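Local coordinates for protein beta-glucanase (Podospora anserina, PDB 4LE4) that probably hydrolyses beta-linked glucans as a family GH131 glycoside hydrolase, and is crystallised here with the cello-oligosaccharide cellotriose, at residues Q31-G36 against E81-T86; P48-P53 against D223-G228; R113-A118 against V209-R214; H163-E168 against F178-G183. All coordinates share one frame; numbering follows the deposited sequence.

Contact 1 (Q31-G36 against E81-T86); sequences QYYIHG and ELIPQT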
# COMPACT_ATOMS: atom_id res chain seq x y z
N GLN A 31 -5.95 -2.95 -11.76
CA GLN A 31 -6.74 -4.14 -11.93
C GLN A 31 -7.59 -4.21 -10.64
O GLN A 31 -7.05 -4.10 -9.51
CB GLN A 31 -5.86 -5.39 -12.02
CG GLN A 31 -4.70 -5.27 -12.98
CD GLN A 31 -4.05 -6.62 -13.23
OE1 GLN A 31 -3.98 -7.46 -12.33
NE2 GLN A 31 -3.55 -6.82 -14.46
N TYR A 32 -8.88 -4.42 -10.79
CA TYR A 32 -9.77 -4.50 -9.65
C TYR A 32 -10.51 -5.83 -9.65
O TYR A 32 -11.47 -6.03 -10.42
CB TYR A 32 -10.73 -3.31 -9.68
CG TYR A 32 -11.67 -3.30 -8.50
CD1 TYR A 32 -11.18 -3.23 -7.20
CD2 TYR A 32 -13.04 -3.42 -8.68
CE1 TYR A 32 -12.04 -3.30 -6.09
CE2 TYR A 32 -13.92 -3.49 -7.58
CZ TYR A 32 -13.40 -3.43 -6.30
OH TYR A 32 -14.24 -3.53 -5.21
N TYR A 33 -10.02 -6.79 -8.85
CA TYR A 33 -10.68 -8.09 -8.77
C TYR A 33 -10.53 -8.77 -7.42
O TYR A 33 -11.34 -9.63 -7.10
CB TYR A 33 -10.24 -9.03 -9.90
CG TYR A 33 -8.78 -9.45 -9.84
CD1 TYR A 33 -7.79 -8.68 -10.45
CD2 TYR A 33 -8.40 -10.63 -9.21
CE1 TYR A 33 -6.47 -9.07 -10.46
CE2 TYR A 33 -7.07 -11.05 -9.21
CZ TYR A 33 -6.11 -10.26 -9.83
OH TYR A 33 -4.78 -10.63 -9.81
N ILE A 34 -9.54 -8.37 -6.62
CA ILE A 34 -9.33 -8.96 -5.29
C ILE A 34 -10.15 -8.16 -4.28
O ILE A 34 -9.68 -7.19 -3.68
CB ILE A 34 -7.83 -8.97 -4.91
CG1 ILE A 34 -7.07 -9.74 -6.01
CG2 ILE A 34 -7.60 -9.62 -3.51
CD1 ILE A 34 -5.56 -9.81 -5.81
N HIS A 35 -11.40 -8.57 -4.14
CA HIS A 35 -12.34 -7.90 -3.25
C HIS A 35 -13.46 -8.88 -2.97
O HIS A 35 -13.57 -9.92 -3.63
CB HIS A 35 -12.91 -6.62 -3.92
CG HIS A 35 -13.56 -6.86 -5.25
ND1 HIS A 35 -14.80 -7.45 -5.38
CD2 HIS A 35 -13.14 -6.60 -6.52
CE1 HIS A 35 -15.12 -7.54 -6.66
NE2 HIS A 35 -14.13 -7.03 -7.37
N GLY A 36 -14.30 -8.53 -2.01
CA GLY A 36 -15.42 -9.38 -1.64
C GLY A 36 -16.62 -9.27 -2.56
O GLY A 36 -16.54 -8.70 -3.64
N GLU A 81 -7.73 -5.24 -2.39
CA GLU A 81 -6.45 -4.89 -3.02
C GLU A 81 -6.62 -4.48 -4.47
O GLU A 81 -7.49 -4.98 -5.16
CB GLU A 81 -5.51 -6.13 -2.95
CG GLU A 81 -5.20 -6.57 -1.52
CD GLU A 81 -4.90 -8.07 -1.41
OE1 GLU A 81 -4.38 -8.66 -2.40
OE2 GLU A 81 -5.20 -8.66 -0.34
N LEU A 82 -5.76 -3.55 -4.91
CA LEU A 82 -5.70 -3.04 -6.27
C LEU A 82 -4.30 -3.43 -6.76
O LEU A 82 -3.35 -3.39 -5.99
CB LEU A 82 -5.80 -1.50 -6.30
CG LEU A 82 -7.01 -0.92 -5.56
CD1 LEU A 82 -6.98 0.58 -5.58
CD2 LEU A 82 -8.26 -1.46 -6.21
N ILE A 83 -4.19 -3.80 -8.03
CA ILE A 83 -2.90 -4.16 -8.60
C ILE A 83 -2.65 -3.23 -9.80
O ILE A 83 -3.56 -2.96 -10.58
CB ILE A 83 -2.91 -5.65 -9.07
CG1 ILE A 83 -3.00 -6.56 -7.84
CG2 ILE A 83 -1.57 -6.05 -9.77
CD1 ILE A 83 -3.27 -7.99 -8.20
N PRO A 84 -1.42 -2.70 -9.94
CA PRO A 84 -1.12 -1.82 -11.06
C PRO A 84 -1.41 -2.51 -12.40
O PRO A 84 -1.07 -3.69 -12.59
CB PRO A 84 0.39 -1.54 -10.91
CG PRO A 84 0.61 -1.68 -9.42
CD PRO A 84 -0.23 -2.91 -9.10
N GLN A 85 -2.07 -1.77 -13.30
CA GLN A 85 -2.37 -2.26 -14.66
C GLN A 85 -1.39 -1.44 -15.48
O GLN A 85 -1.58 -0.23 -15.63
CB GLN A 85 -3.80 -1.91 -15.09
CG GLN A 85 -4.08 -2.26 -16.56
CD GLN A 85 -3.83 -3.73 -16.82
OE1 GLN A 85 -4.52 -4.59 -16.26
NE2 GLN A 85 -2.84 -4.03 -17.67
N THR A 86 -0.34 -2.09 -15.97
CA THR A 86 0.72 -1.41 -16.72
C THR A 86 1.54 -2.36 -17.61
O THR A 86 1.59 -3.58 -17.40
CB THR A 86 1.70 -0.71 -15.72
OG1 THR A 86 2.76 -0.06 -16.42
CG2 THR A 86 2.31 -1.73 -14.77
O HOH W 1 -7.64 -6.19 -7.48

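Contact 2 (P48-P53 against D223-G228); sequences PDYKNP and DFYWSG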
# COMPACT_ATOMS: atom_id res chain seq x y z
N PRO A 48 -10.71 14.12 -1.47
CA PRO A 48 -9.56 14.97 -1.20
C PRO A 48 -9.29 14.89 0.30
O PRO A 48 -8.19 15.19 0.75
CB PRO A 48 -10.06 16.37 -1.60
CG PRO A 48 -11.09 16.08 -2.65
CD PRO A 48 -11.83 14.92 -2.02
N ASP A 49 -10.28 14.47 1.07
CA ASP A 49 -10.11 14.40 2.51
C ASP A 49 -9.36 13.15 2.93
O ASP A 49 -9.01 13.01 4.08
CB ASP A 49 -11.45 14.41 3.24
CG ASP A 49 -12.33 15.62 2.87
OD1 ASP A 49 -11.79 16.66 2.45
OD2 ASP A 49 -13.57 15.52 3.01
N TYR A 50 -9.12 12.25 1.99
CA TYR A 50 -8.49 10.98 2.31
C TYR A 50 -7.02 10.88 1.94
O TYR A 50 -6.47 9.78 1.97
CB TYR A 50 -9.24 9.85 1.60
CG TYR A 50 -10.71 9.71 1.95
CD1 TYR A 50 -11.22 10.21 3.14
CD2 TYR A 50 -11.55 9.00 1.10
CE1 TYR A 50 -12.56 10.00 3.49
CE2 TYR A 50 -12.89 8.79 1.45
CZ TYR A 50 -13.38 9.29 2.64
OH TYR A 50 -14.71 9.06 2.98
N LYS A 51 -6.40 11.98 1.55
CA LYS A 51 -4.97 11.96 1.17
C LYS A 51 -4.10 12.73 2.14
O LYS A 51 -4.59 13.43 3.02
CB LYS A 51 -4.77 12.63 -0.19
CG LYS A 51 -5.03 14.13 -0.14
CD LYS A 51 -4.55 14.85 -1.40
CE LYS A 51 -4.50 16.37 -1.17
NZ LYS A 51 -3.88 17.03 -2.31
N ASN A 52 -2.78 12.57 1.98
CA ASN A 52 -1.85 13.34 2.78
C ASN A 52 -2.04 14.80 2.28
O ASN A 52 -1.79 15.08 1.11
CB ASN A 52 -0.44 12.89 2.46
CG ASN A 52 0.60 13.61 3.28
OD1 ASN A 52 0.40 14.75 3.71
ND2 ASN A 52 1.74 12.94 3.50
N PRO A 53 -2.41 15.73 3.16
CA PRO A 53 -2.61 17.11 2.69
C PRO A 53 -1.39 17.76 2.04
O PRO A 53 -1.54 18.69 1.25
CB PRO A 53 -3.04 17.86 3.95
CG PRO A 53 -3.62 16.78 4.84
CD PRO A 53 -2.63 15.64 4.61
N ASP A 223 -10.70 0.84 8.24
CA ASP A 223 -10.43 1.79 7.16
C ASP A 223 -8.94 2.15 7.08
O ASP A 223 -8.31 2.44 8.09
CB ASP A 223 -11.21 3.10 7.38
CG ASP A 223 -12.74 2.94 7.26
OD1 ASP A 223 -13.21 2.08 6.47
OD2 ASP A 223 -13.49 3.69 7.95
N PHE A 224 -8.41 2.18 5.86
CA PHE A 224 -7.01 2.53 5.60
C PHE A 224 -7.03 3.63 4.54
O PHE A 224 -7.72 3.50 3.55
CB PHE A 224 -6.26 1.31 5.09
CG PHE A 224 -6.35 0.10 6.01
CD1 PHE A 224 -7.49 -0.68 6.03
CD2 PHE A 224 -5.29 -0.22 6.85
CE1 PHE A 224 -7.59 -1.79 6.89
CE2 PHE A 224 -5.37 -1.32 7.72
CZ PHE A 224 -6.51 -2.10 7.74
N TYR A 225 -6.25 4.68 4.74
CA TYR A 225 -6.23 5.82 3.83
C TYR A 225 -4.94 5.81 3.04
O TYR A 225 -3.88 5.61 3.61
CB TYR A 225 -6.35 7.10 4.64
CG TYR A 225 -7.67 7.09 5.38
CD1 TYR A 225 -8.80 7.66 4.80
CD2 TYR A 225 -7.81 6.43 6.61
CE1 TYR A 225 -10.06 7.58 5.43
CE2 TYR A 225 -9.05 6.35 7.24
CZ TYR A 225 -10.18 6.93 6.65
OH TYR A 225 -11.42 6.88 7.26
N TRP A 226 -5.06 6.03 1.74
CA TRP A 226 -3.89 5.95 0.85
C TRP A 226 -3.82 7.11 -0.12
O TRP A 226 -4.87 7.58 -0.58
CB TRP A 226 -4.02 4.71 -0.05
CG TRP A 226 -4.07 3.40 0.64
CD1 TRP A 226 -5.10 2.89 1.41
CD2 TRP A 226 -3.05 2.41 0.62
NE1 TRP A 226 -4.76 1.65 1.88
CE2 TRP A 226 -3.51 1.32 1.41
CE3 TRP A 226 -1.78 2.34 0.02
CZ2 TRP A 226 -2.75 0.16 1.61
CZ3 TRP A 226 -1.02 1.17 0.23
CH2 TRP A 226 -1.51 0.11 1.01
N SER A 227 -2.61 7.55 -0.46
CA SER A 227 -2.45 8.58 -1.49
C SER A 227 -1.02 8.48 -2.02
O SER A 227 -0.21 7.72 -1.49
CB SER A 227 -2.74 9.99 -0.97
OG SER A 227 -1.87 10.42 0.05
N GLY A 228 -0.74 9.20 -3.11
CA GLY A 228 0.61 9.20 -3.63
C GLY A 228 1.19 7.86 -4.03
O GLY A 228 2.37 7.64 -3.88

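Contact 3 (R113-A118 against V209-R214); sequences REHQIA and VLELPR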
# COMPACT_ATOMS: atom_id res chain seq x y z
N ARG A 113 -4.89 -8.61 15.14
CA ARG A 113 -4.77 -9.42 13.93
C ARG A 113 -3.68 -8.94 13.02
O ARG A 113 -3.47 -7.74 12.89
CB ARG A 113 -6.09 -9.41 13.16
CG ARG A 113 -7.17 -10.17 13.91
CD ARG A 113 -8.54 -9.92 13.32
NE ARG A 113 -8.73 -10.58 12.04
CZ ARG A 113 -9.89 -10.56 11.40
NH1 ARG A 113 -10.91 -9.92 11.94
NH2 ARG A 113 -10.03 -11.15 10.22
N GLU A 114 -3.01 -9.87 12.35
CA GLU A 114 -1.93 -9.49 11.46
C GLU A 114 -2.48 -8.89 10.15
O GLU A 114 -3.43 -9.41 9.57
CB GLU A 114 -1.06 -10.70 11.15
CG GLU A 114 -0.01 -10.46 10.04
CD GLU A 114 0.92 -11.67 9.83
OE1 GLU A 114 0.94 -12.61 10.66
OE2 GLU A 114 1.66 -11.68 8.83
N HIS A 115 -1.87 -7.79 9.70
CA HIS A 115 -2.25 -7.17 8.44
C HIS A 115 -1.00 -7.15 7.61
O HIS A 115 0.09 -6.93 8.14
CB HIS A 115 -2.70 -5.71 8.63
CG HIS A 115 -3.96 -5.57 9.42
ND1 HIS A 115 -4.04 -5.85 10.77
CD2 HIS A 115 -5.20 -5.15 9.06
CE1 HIS A 115 -5.26 -5.61 11.20
NE2 HIS A 115 -5.99 -5.18 10.18
N GLN A 116 -1.16 -7.42 6.32
CA GLN A 116 -0.07 -7.39 5.34
C GLN A 116 -0.54 -6.27 4.39
O GLN A 116 -1.63 -6.33 3.86
CB GLN A 116 0.04 -8.75 4.66
CG GLN A 116 0.64 -9.78 5.67
CD GLN A 116 0.42 -11.22 5.28
OE1 GLN A 116 0.05 -11.52 4.16
NE2 GLN A 116 0.65 -12.13 6.23
N ILE A 117 0.33 -5.29 4.19
CA ILE A 117 -0.00 -4.08 3.45
C ILE A 117 0.97 -3.74 2.33
O ILE A 117 2.18 -3.80 2.54
CB ILE A 117 0.01 -2.91 4.47
CG1 ILE A 117 -0.94 -3.26 5.65
CG2 ILE A 117 -0.39 -1.61 3.81
CD1 ILE A 117 -0.71 -2.46 6.93
N ALA A 118 0.46 -3.34 1.16
CA ALA A 118 1.36 -2.94 0.05
C ALA A 118 2.42 -4.04 -0.20
O ALA A 118 3.63 -3.78 -0.35
CB ALA A 118 2.04 -1.65 0.40
N VAL A 209 -4.80 -4.01 1.47
CA VAL A 209 -4.62 -4.70 2.74
C VAL A 209 -5.20 -6.10 2.80
O VAL A 209 -6.29 -6.37 2.30
CB VAL A 209 -5.31 -3.90 3.90
CG1 VAL A 209 -4.91 -4.53 5.29
CG2 VAL A 209 -4.94 -2.42 3.84
N LEU A 210 -4.46 -6.97 3.47
CA LEU A 210 -4.87 -8.34 3.70
C LEU A 210 -4.82 -8.48 5.23
O LEU A 210 -3.87 -8.05 5.85
CB LEU A 210 -3.88 -9.31 3.02
CG LEU A 210 -4.10 -10.83 3.07
CD1 LEU A 210 -3.27 -11.52 2.02
CD2 LEU A 210 -3.68 -11.32 4.44
N GLU A 211 -5.87 -9.05 5.84
CA GLU A 211 -5.88 -9.22 7.29
C GLU A 211 -6.12 -10.69 7.63
O GLU A 211 -7.09 -11.28 7.17
CB GLU A 211 -6.99 -8.38 7.94
CG GLU A 211 -7.12 -8.54 9.48
CD GLU A 211 -8.25 -7.69 10.08
OE1 GLU A 211 -9.33 -7.61 9.48
OE2 GLU A 211 -8.05 -7.09 11.15
N LEU A 212 -5.24 -11.28 8.43
CA LEU A 212 -5.42 -12.69 8.79
C LEU A 212 -6.43 -12.83 9.93
O LEU A 212 -6.59 -11.92 10.73
CB LEU A 212 -4.10 -13.30 9.27
CG LEU A 212 -2.91 -13.40 8.31
CD1 LEU A 212 -2.43 -12.02 7.94
CD2 LEU A 212 -1.77 -14.14 9.02
N PRO A 213 -7.13 -13.97 10.00
CA PRO A 213 -8.08 -14.15 11.09
C PRO A 213 -7.27 -14.53 12.33
O PRO A 213 -6.09 -14.87 12.23
CB PRO A 213 -8.93 -15.33 10.62
CG PRO A 213 -7.90 -16.19 9.92
CD PRO A 213 -7.10 -15.14 9.10
N ARG A 214 -7.87 -14.39 13.51
CA ARG A 214 -7.23 -14.81 14.75
C ARG A 214 -8.38 -15.26 15.63
O ARG A 214 -9.38 -14.56 15.80
CB ARG A 214 -6.47 -13.71 15.47
CG ARG A 214 -5.85 -14.23 16.81
CD ARG A 214 -5.01 -13.20 17.58
NE ARG A 214 -3.76 -12.86 16.88
CZ ARG A 214 -2.66 -13.62 16.89
NH1 ARG A 214 -2.66 -14.77 17.57
NH2 ARG A 214 -1.59 -13.26 16.18
O HOH W 2 -3.60 -12.66 12.92

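Contact 4 (H163-E168 against F178-G183); sequences HNVAYE and FWHSTG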
# COMPACT_ATOMS: atom_id res chain seq x y z
N HIS A 163 2.16 8.23 6.71
CA HIS A 163 3.45 7.60 6.51
C HIS A 163 3.70 7.50 5.03
O HIS A 163 2.97 6.82 4.31
CB HIS A 163 3.45 6.18 7.11
CG HIS A 163 3.48 6.18 8.60
ND1 HIS A 163 4.66 6.13 9.31
CD2 HIS A 163 2.49 6.28 9.51
CE1 HIS A 163 4.39 6.20 10.61
NE2 HIS A 163 3.08 6.30 10.76
N ASN A 164 4.75 8.16 4.58
CA ASN A 164 5.11 8.15 3.16
C ASN A 164 6.27 7.16 3.02
O ASN A 164 7.24 7.25 3.75
CB ASN A 164 5.57 9.56 2.77
CG ASN A 164 4.63 10.65 3.31
OD1 ASN A 164 5.01 11.49 4.15
ND2 ASN A 164 3.41 10.61 2.85
N VAL A 165 6.16 6.25 2.08
CA VAL A 165 7.16 5.19 1.90
C VAL A 165 7.60 5.05 0.43
O VAL A 165 6.84 5.39 -0.49
CB VAL A 165 6.52 3.81 2.25
CG1 VAL A 165 7.48 2.64 1.92
CG2 VAL A 165 6.09 3.78 3.72
N ALA A 166 8.85 4.65 0.24
CA ALA A 166 9.29 4.28 -1.08
C ALA A 166 10.14 3.02 -0.89
O ALA A 166 11.09 3.04 -0.09
CB ALA A 166 10.10 5.37 -1.77
N TYR A 167 9.76 1.92 -1.54
CA TYR A 167 10.59 0.71 -1.49
C TYR A 167 11.62 0.95 -2.62
O TYR A 167 11.21 1.21 -3.73
CB TYR A 167 9.84 -0.54 -1.92
CG TYR A 167 8.65 -0.93 -1.09
CD1 TYR A 167 8.64 -0.74 0.28
CD2 TYR A 167 7.56 -1.57 -1.69
CE1 TYR A 167 7.57 -1.19 1.06
CE2 TYR A 167 6.47 -2.02 -0.93
CZ TYR A 167 6.49 -1.83 0.45
OH TYR A 167 5.42 -2.29 1.23
N GLU A 168 12.91 0.88 -2.31
CA GLU A 168 13.97 1.04 -3.32
C GLU A 168 14.29 -0.40 -3.70
O GLU A 168 14.97 -1.12 -2.96
CB GLU A 168 15.20 1.71 -2.69
CG GLU A 168 16.42 1.69 -3.63
CD GLU A 168 17.62 2.47 -3.13
OE1 GLU A 168 17.65 2.89 -1.95
OE2 GLU A 168 18.56 2.67 -3.94
N PHE A 178 14.62 0.87 2.15
CA PHE A 178 13.42 1.50 2.66
C PHE A 178 13.58 2.99 2.89
O PHE A 178 14.44 3.41 3.66
CB PHE A 178 13.06 0.79 3.98
CG PHE A 178 11.81 1.32 4.65
CD1 PHE A 178 10.55 1.06 4.12
CD2 PHE A 178 11.92 1.99 5.86
CE1 PHE A 178 9.41 1.47 4.81
CE2 PHE A 178 10.79 2.41 6.55
CZ PHE A 178 9.54 2.14 6.02
N TRP A 179 12.75 3.77 2.21
CA TRP A 179 12.74 5.24 2.34
C TRP A 179 11.41 5.57 3.04
O TRP A 179 10.40 4.92 2.79
CB TRP A 179 12.79 5.90 0.98
CG TRP A 179 14.10 5.69 0.31
CD1 TRP A 179 14.57 4.54 -0.26
CD2 TRP A 179 15.13 6.68 0.12
NE1 TRP A 179 15.83 4.75 -0.80
CE2 TRP A 179 16.19 6.06 -0.57
CE3 TRP A 179 15.24 8.04 0.48
CZ2 TRP A 179 17.38 6.74 -0.93
CZ3 TRP A 179 16.41 8.72 0.13
CH2 TRP A 179 17.46 8.07 -0.57
N HIS A 180 11.44 6.56 3.93
CA HIS A 180 10.24 6.86 4.70
C HIS A 180 10.25 8.26 5.27
O HIS A 180 11.30 8.84 5.47
CB HIS A 180 10.21 5.86 5.88
CG HIS A 180 9.22 6.19 6.98
ND1 HIS A 180 7.91 5.76 6.97
CD2 HIS A 180 9.37 6.89 8.13
CE1 HIS A 180 7.29 6.19 8.06
NE2 HIS A 180 8.15 6.88 8.77
N SER A 181 9.06 8.78 5.52
CA SER A 181 8.92 10.05 6.22
C SER A 181 7.49 10.09 6.72
O SER A 181 6.65 9.29 6.31
CB SER A 181 9.15 11.26 5.31
OG SER A 181 8.04 11.41 4.45
N THR A 182 7.21 11.00 7.65
CA THR A 182 5.82 11.15 8.07
C THR A 182 5.45 12.59 7.75
O THR A 182 6.32 13.46 7.70
CB THR A 182 5.60 10.90 9.58
OG1 THR A 182 6.51 11.69 10.36
CG2 THR A 182 5.77 9.41 9.88
N GLY A 183 4.17 12.81 7.49
CA GLY A 183 3.67 14.15 7.19
C GLY A 183 4.18 14.80 5.94
O GLY A 183 4.09 14.26 4.85

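Contact 1 (Q31-G36 against E81-T86)
Gln-31 and Ile-83 form a hydrogen-bonded antiparallel pair: Gln-31 N meets Ile-83 O at 2.7 Å, and the returning bond from Ile-83 N to Gln-31 O is longer, 3.2 Å. From this pair the extended Gln-31 side chain carries NE2 to Gln-85 OE1 (3.0 Å). The acceptor lies in the amide plane of Gln-31, yet the donor stands above the carbonyl plane of Gln-85, the two amides being turned 39° apart. Ile-83 CD1 is shared, touching Ile-34 CD1 at 3.8 Å and Tyr-33 OH at 3.4 Å. On the other face of the sheet, Leu-82 CD2 packs on Tyr-32 CD1 (3.6 Å). Further along, a water bridges the backbones, donating to Gln-31 O and Glu-81 O and accepting from Tyr-33 N; beyond it Glu-81 N bonds directly to Ile-34 O (3.0 Å). In the second shell, Trp-21 NE1 also donates to Gln-85 OE1, so two N-H groups grip that oxygen. His-206 and Arg-79 hold the carboxylate of Glu-81, whose OE1 rests against Ile-34 CG2. The contact joins strand 30-34 to strand 78-84, which pairs in turn with strand 209-211 in the same antiparallel sheet.

Contact 2 (P48-P53 against D223-G228)
Tyr-50 and Tyr-225 both place CG anti to their own carbonyl carbon (chi1 -59° and -62°), beside the backbone N; from there the two rings meet between the loop and the strand. They form an offset edge-to-face pair in which the edge of Tyr-225 is directed at the face of Tyr-50, with planes 63° apart and centroids 5.5 Å apart. The closest atoms are Tyr-225 CE1 and Tyr-50 CD1, at 3.7 Å, while Tyr-50 CB lies near the plane of the Tyr-225 ring, at its edge. Further down the strand, Ser-227 holds OG between its backbone N and carbonyl carbon, where it accepts a nearly straight hydrogen bond from Asn-52 N (3.0 Å). Beside this bond Ser-227 CB presses on Lys-51 CB at 3.4 Å, tighter than usual for two carbons. The polar ends of the loop residues look elsewhere: Lys-51 NZ bonds Ser-58 O and Asp-55 O, and Asn-52 OD1 takes the N-H of Ala-54. Tyr-225 also has a cation-pi partner in Lys-104. One aromatic pair and one serine hydroxyl thus fasten an irregular loop to the strand, but not without cost, because Tyr-50 O is buried by the contact and has no hydrogen-bond partner in the model.

Contact 3 (R113-A118 against V209-R214)
Gln-116 and Leu-210 form the central backbone pairing, with Gln-116 N to Leu-210 O at 2.8 Å and Leu-210 N to Gln-116 O at 2.9 Å; past the strand ends Leu-212 N continues the pattern to Glu-114 O. Charged groups gather on Arg-113. Its NE gives Leu-212 O an almost straight hydrogen bond of 2.8 Å, in the guanidinium plane, because the chain bends at chi3 (72°) to carry NE there. The Glu-211 carboxylate stacks flat over one face of that guanidinium, the planes 5° apart. This salt bridge is long, with Arg-113 NE to Glu-211 OE2 at 3.7 Å, and no N-H points at the oxygen; Arg-78 and Asp-219 provide second partners for Glu-211 and Arg-113. The one CH-pi contact sets Glu-211 CG over the His-115 ring, 3.9 Å from its centroid; His-115 NE2 is hydrogen-bonded to Glu-222. The apolar pair is Ile-117 CG1 on Val-209 CG1 (4.2 Å); the Leu-212 methyls instead lie against polar groups, CD1 at Gln-116 NE2 (3.5 Å) and CD2 by the Glu-114 carboxylate. The pairing, with Ile-117 and Val-209 packed on Trp-226 of the facing sheet, is consistent with the concanavalin-like beta-sandwich of this family's clan.

Contact 4 (H163-E168 against F178-G183)
Trp-179 meets Glu-168 through its indole N-H: Trp-179 NE1 donates to Glu-168 OE1 at 2.8 Å, and the bond is close to straight. The oxygen lies in the plane of the indole, whereas the donor comes from above the carboxylate plane, 46° out of it. Glu-168 CG stands anti to the backbone N (chi1 170°), and the chain continues extended to bring the carboxylate to the ring edge. Arg-189 forms a salt bridge to the same OE1, so this oxygen is held twice. Nearer the backbone, Trp-179 CB packs on Ala-166 CB at 3.9 Å, and the two residues exchange both main-chain hydrogen bonds.

Asn-164 is the second large contributor. Its backbone is paired with Ser-181, Asn-164 N donating to Ser-181 O at 2.8 Å. Asn-164 CB lies 3.5 Å from Ser-181 OG; that hydroxyl is also bonded to Asp-185 O.

His-163 shares the opposite face of the sheet with Val-165 and Phe-178. Thr-182 CG2 lies over one face of the imidazole, 3.5 Å from His-163 ND1, while the His-180 ring meets it rim to rim. On the same side Val-165 CG1 packs on Phe-178 CE1 at 3.7 Å, and Trp-145 stacks on the Phe-178 ring.

The segments lie on the two arms of the beta hairpin formed by strands 163-170 and 175-182. Strand 94-102 pairs with the first arm and strand 188-195 with the second, which places the hairpin inside one antiparallel sheet.

Contacts 1 and 3 share one sheet, where neighbouring strands 78-84 and 209-211 bring Glu-81 OE2 within 3.7 Å of Leu-210 CB; contact 4 and the strand 223-228 of contact 2 belong to the other. Between the sheets, contact 2 packs on contact 3, with Trp-226 CH2 3.5 Å from Ile-117 CG2 and Phe-224 CZ 3.6 Å from His-115 CD2. Contact 4 reaches the same partner through a polar link, Tyr-167 OH to Ala-118 O at 2.8 Å. Contacts 2 and 4 meet where Asn-52 ND2 probably bonds Gly-183 O (3.0 Å). Contacts 1 and 4 lie on opposite sides of the chain's centre, their own centres about 22 Å apart and without touching; contact 3 touches each of them.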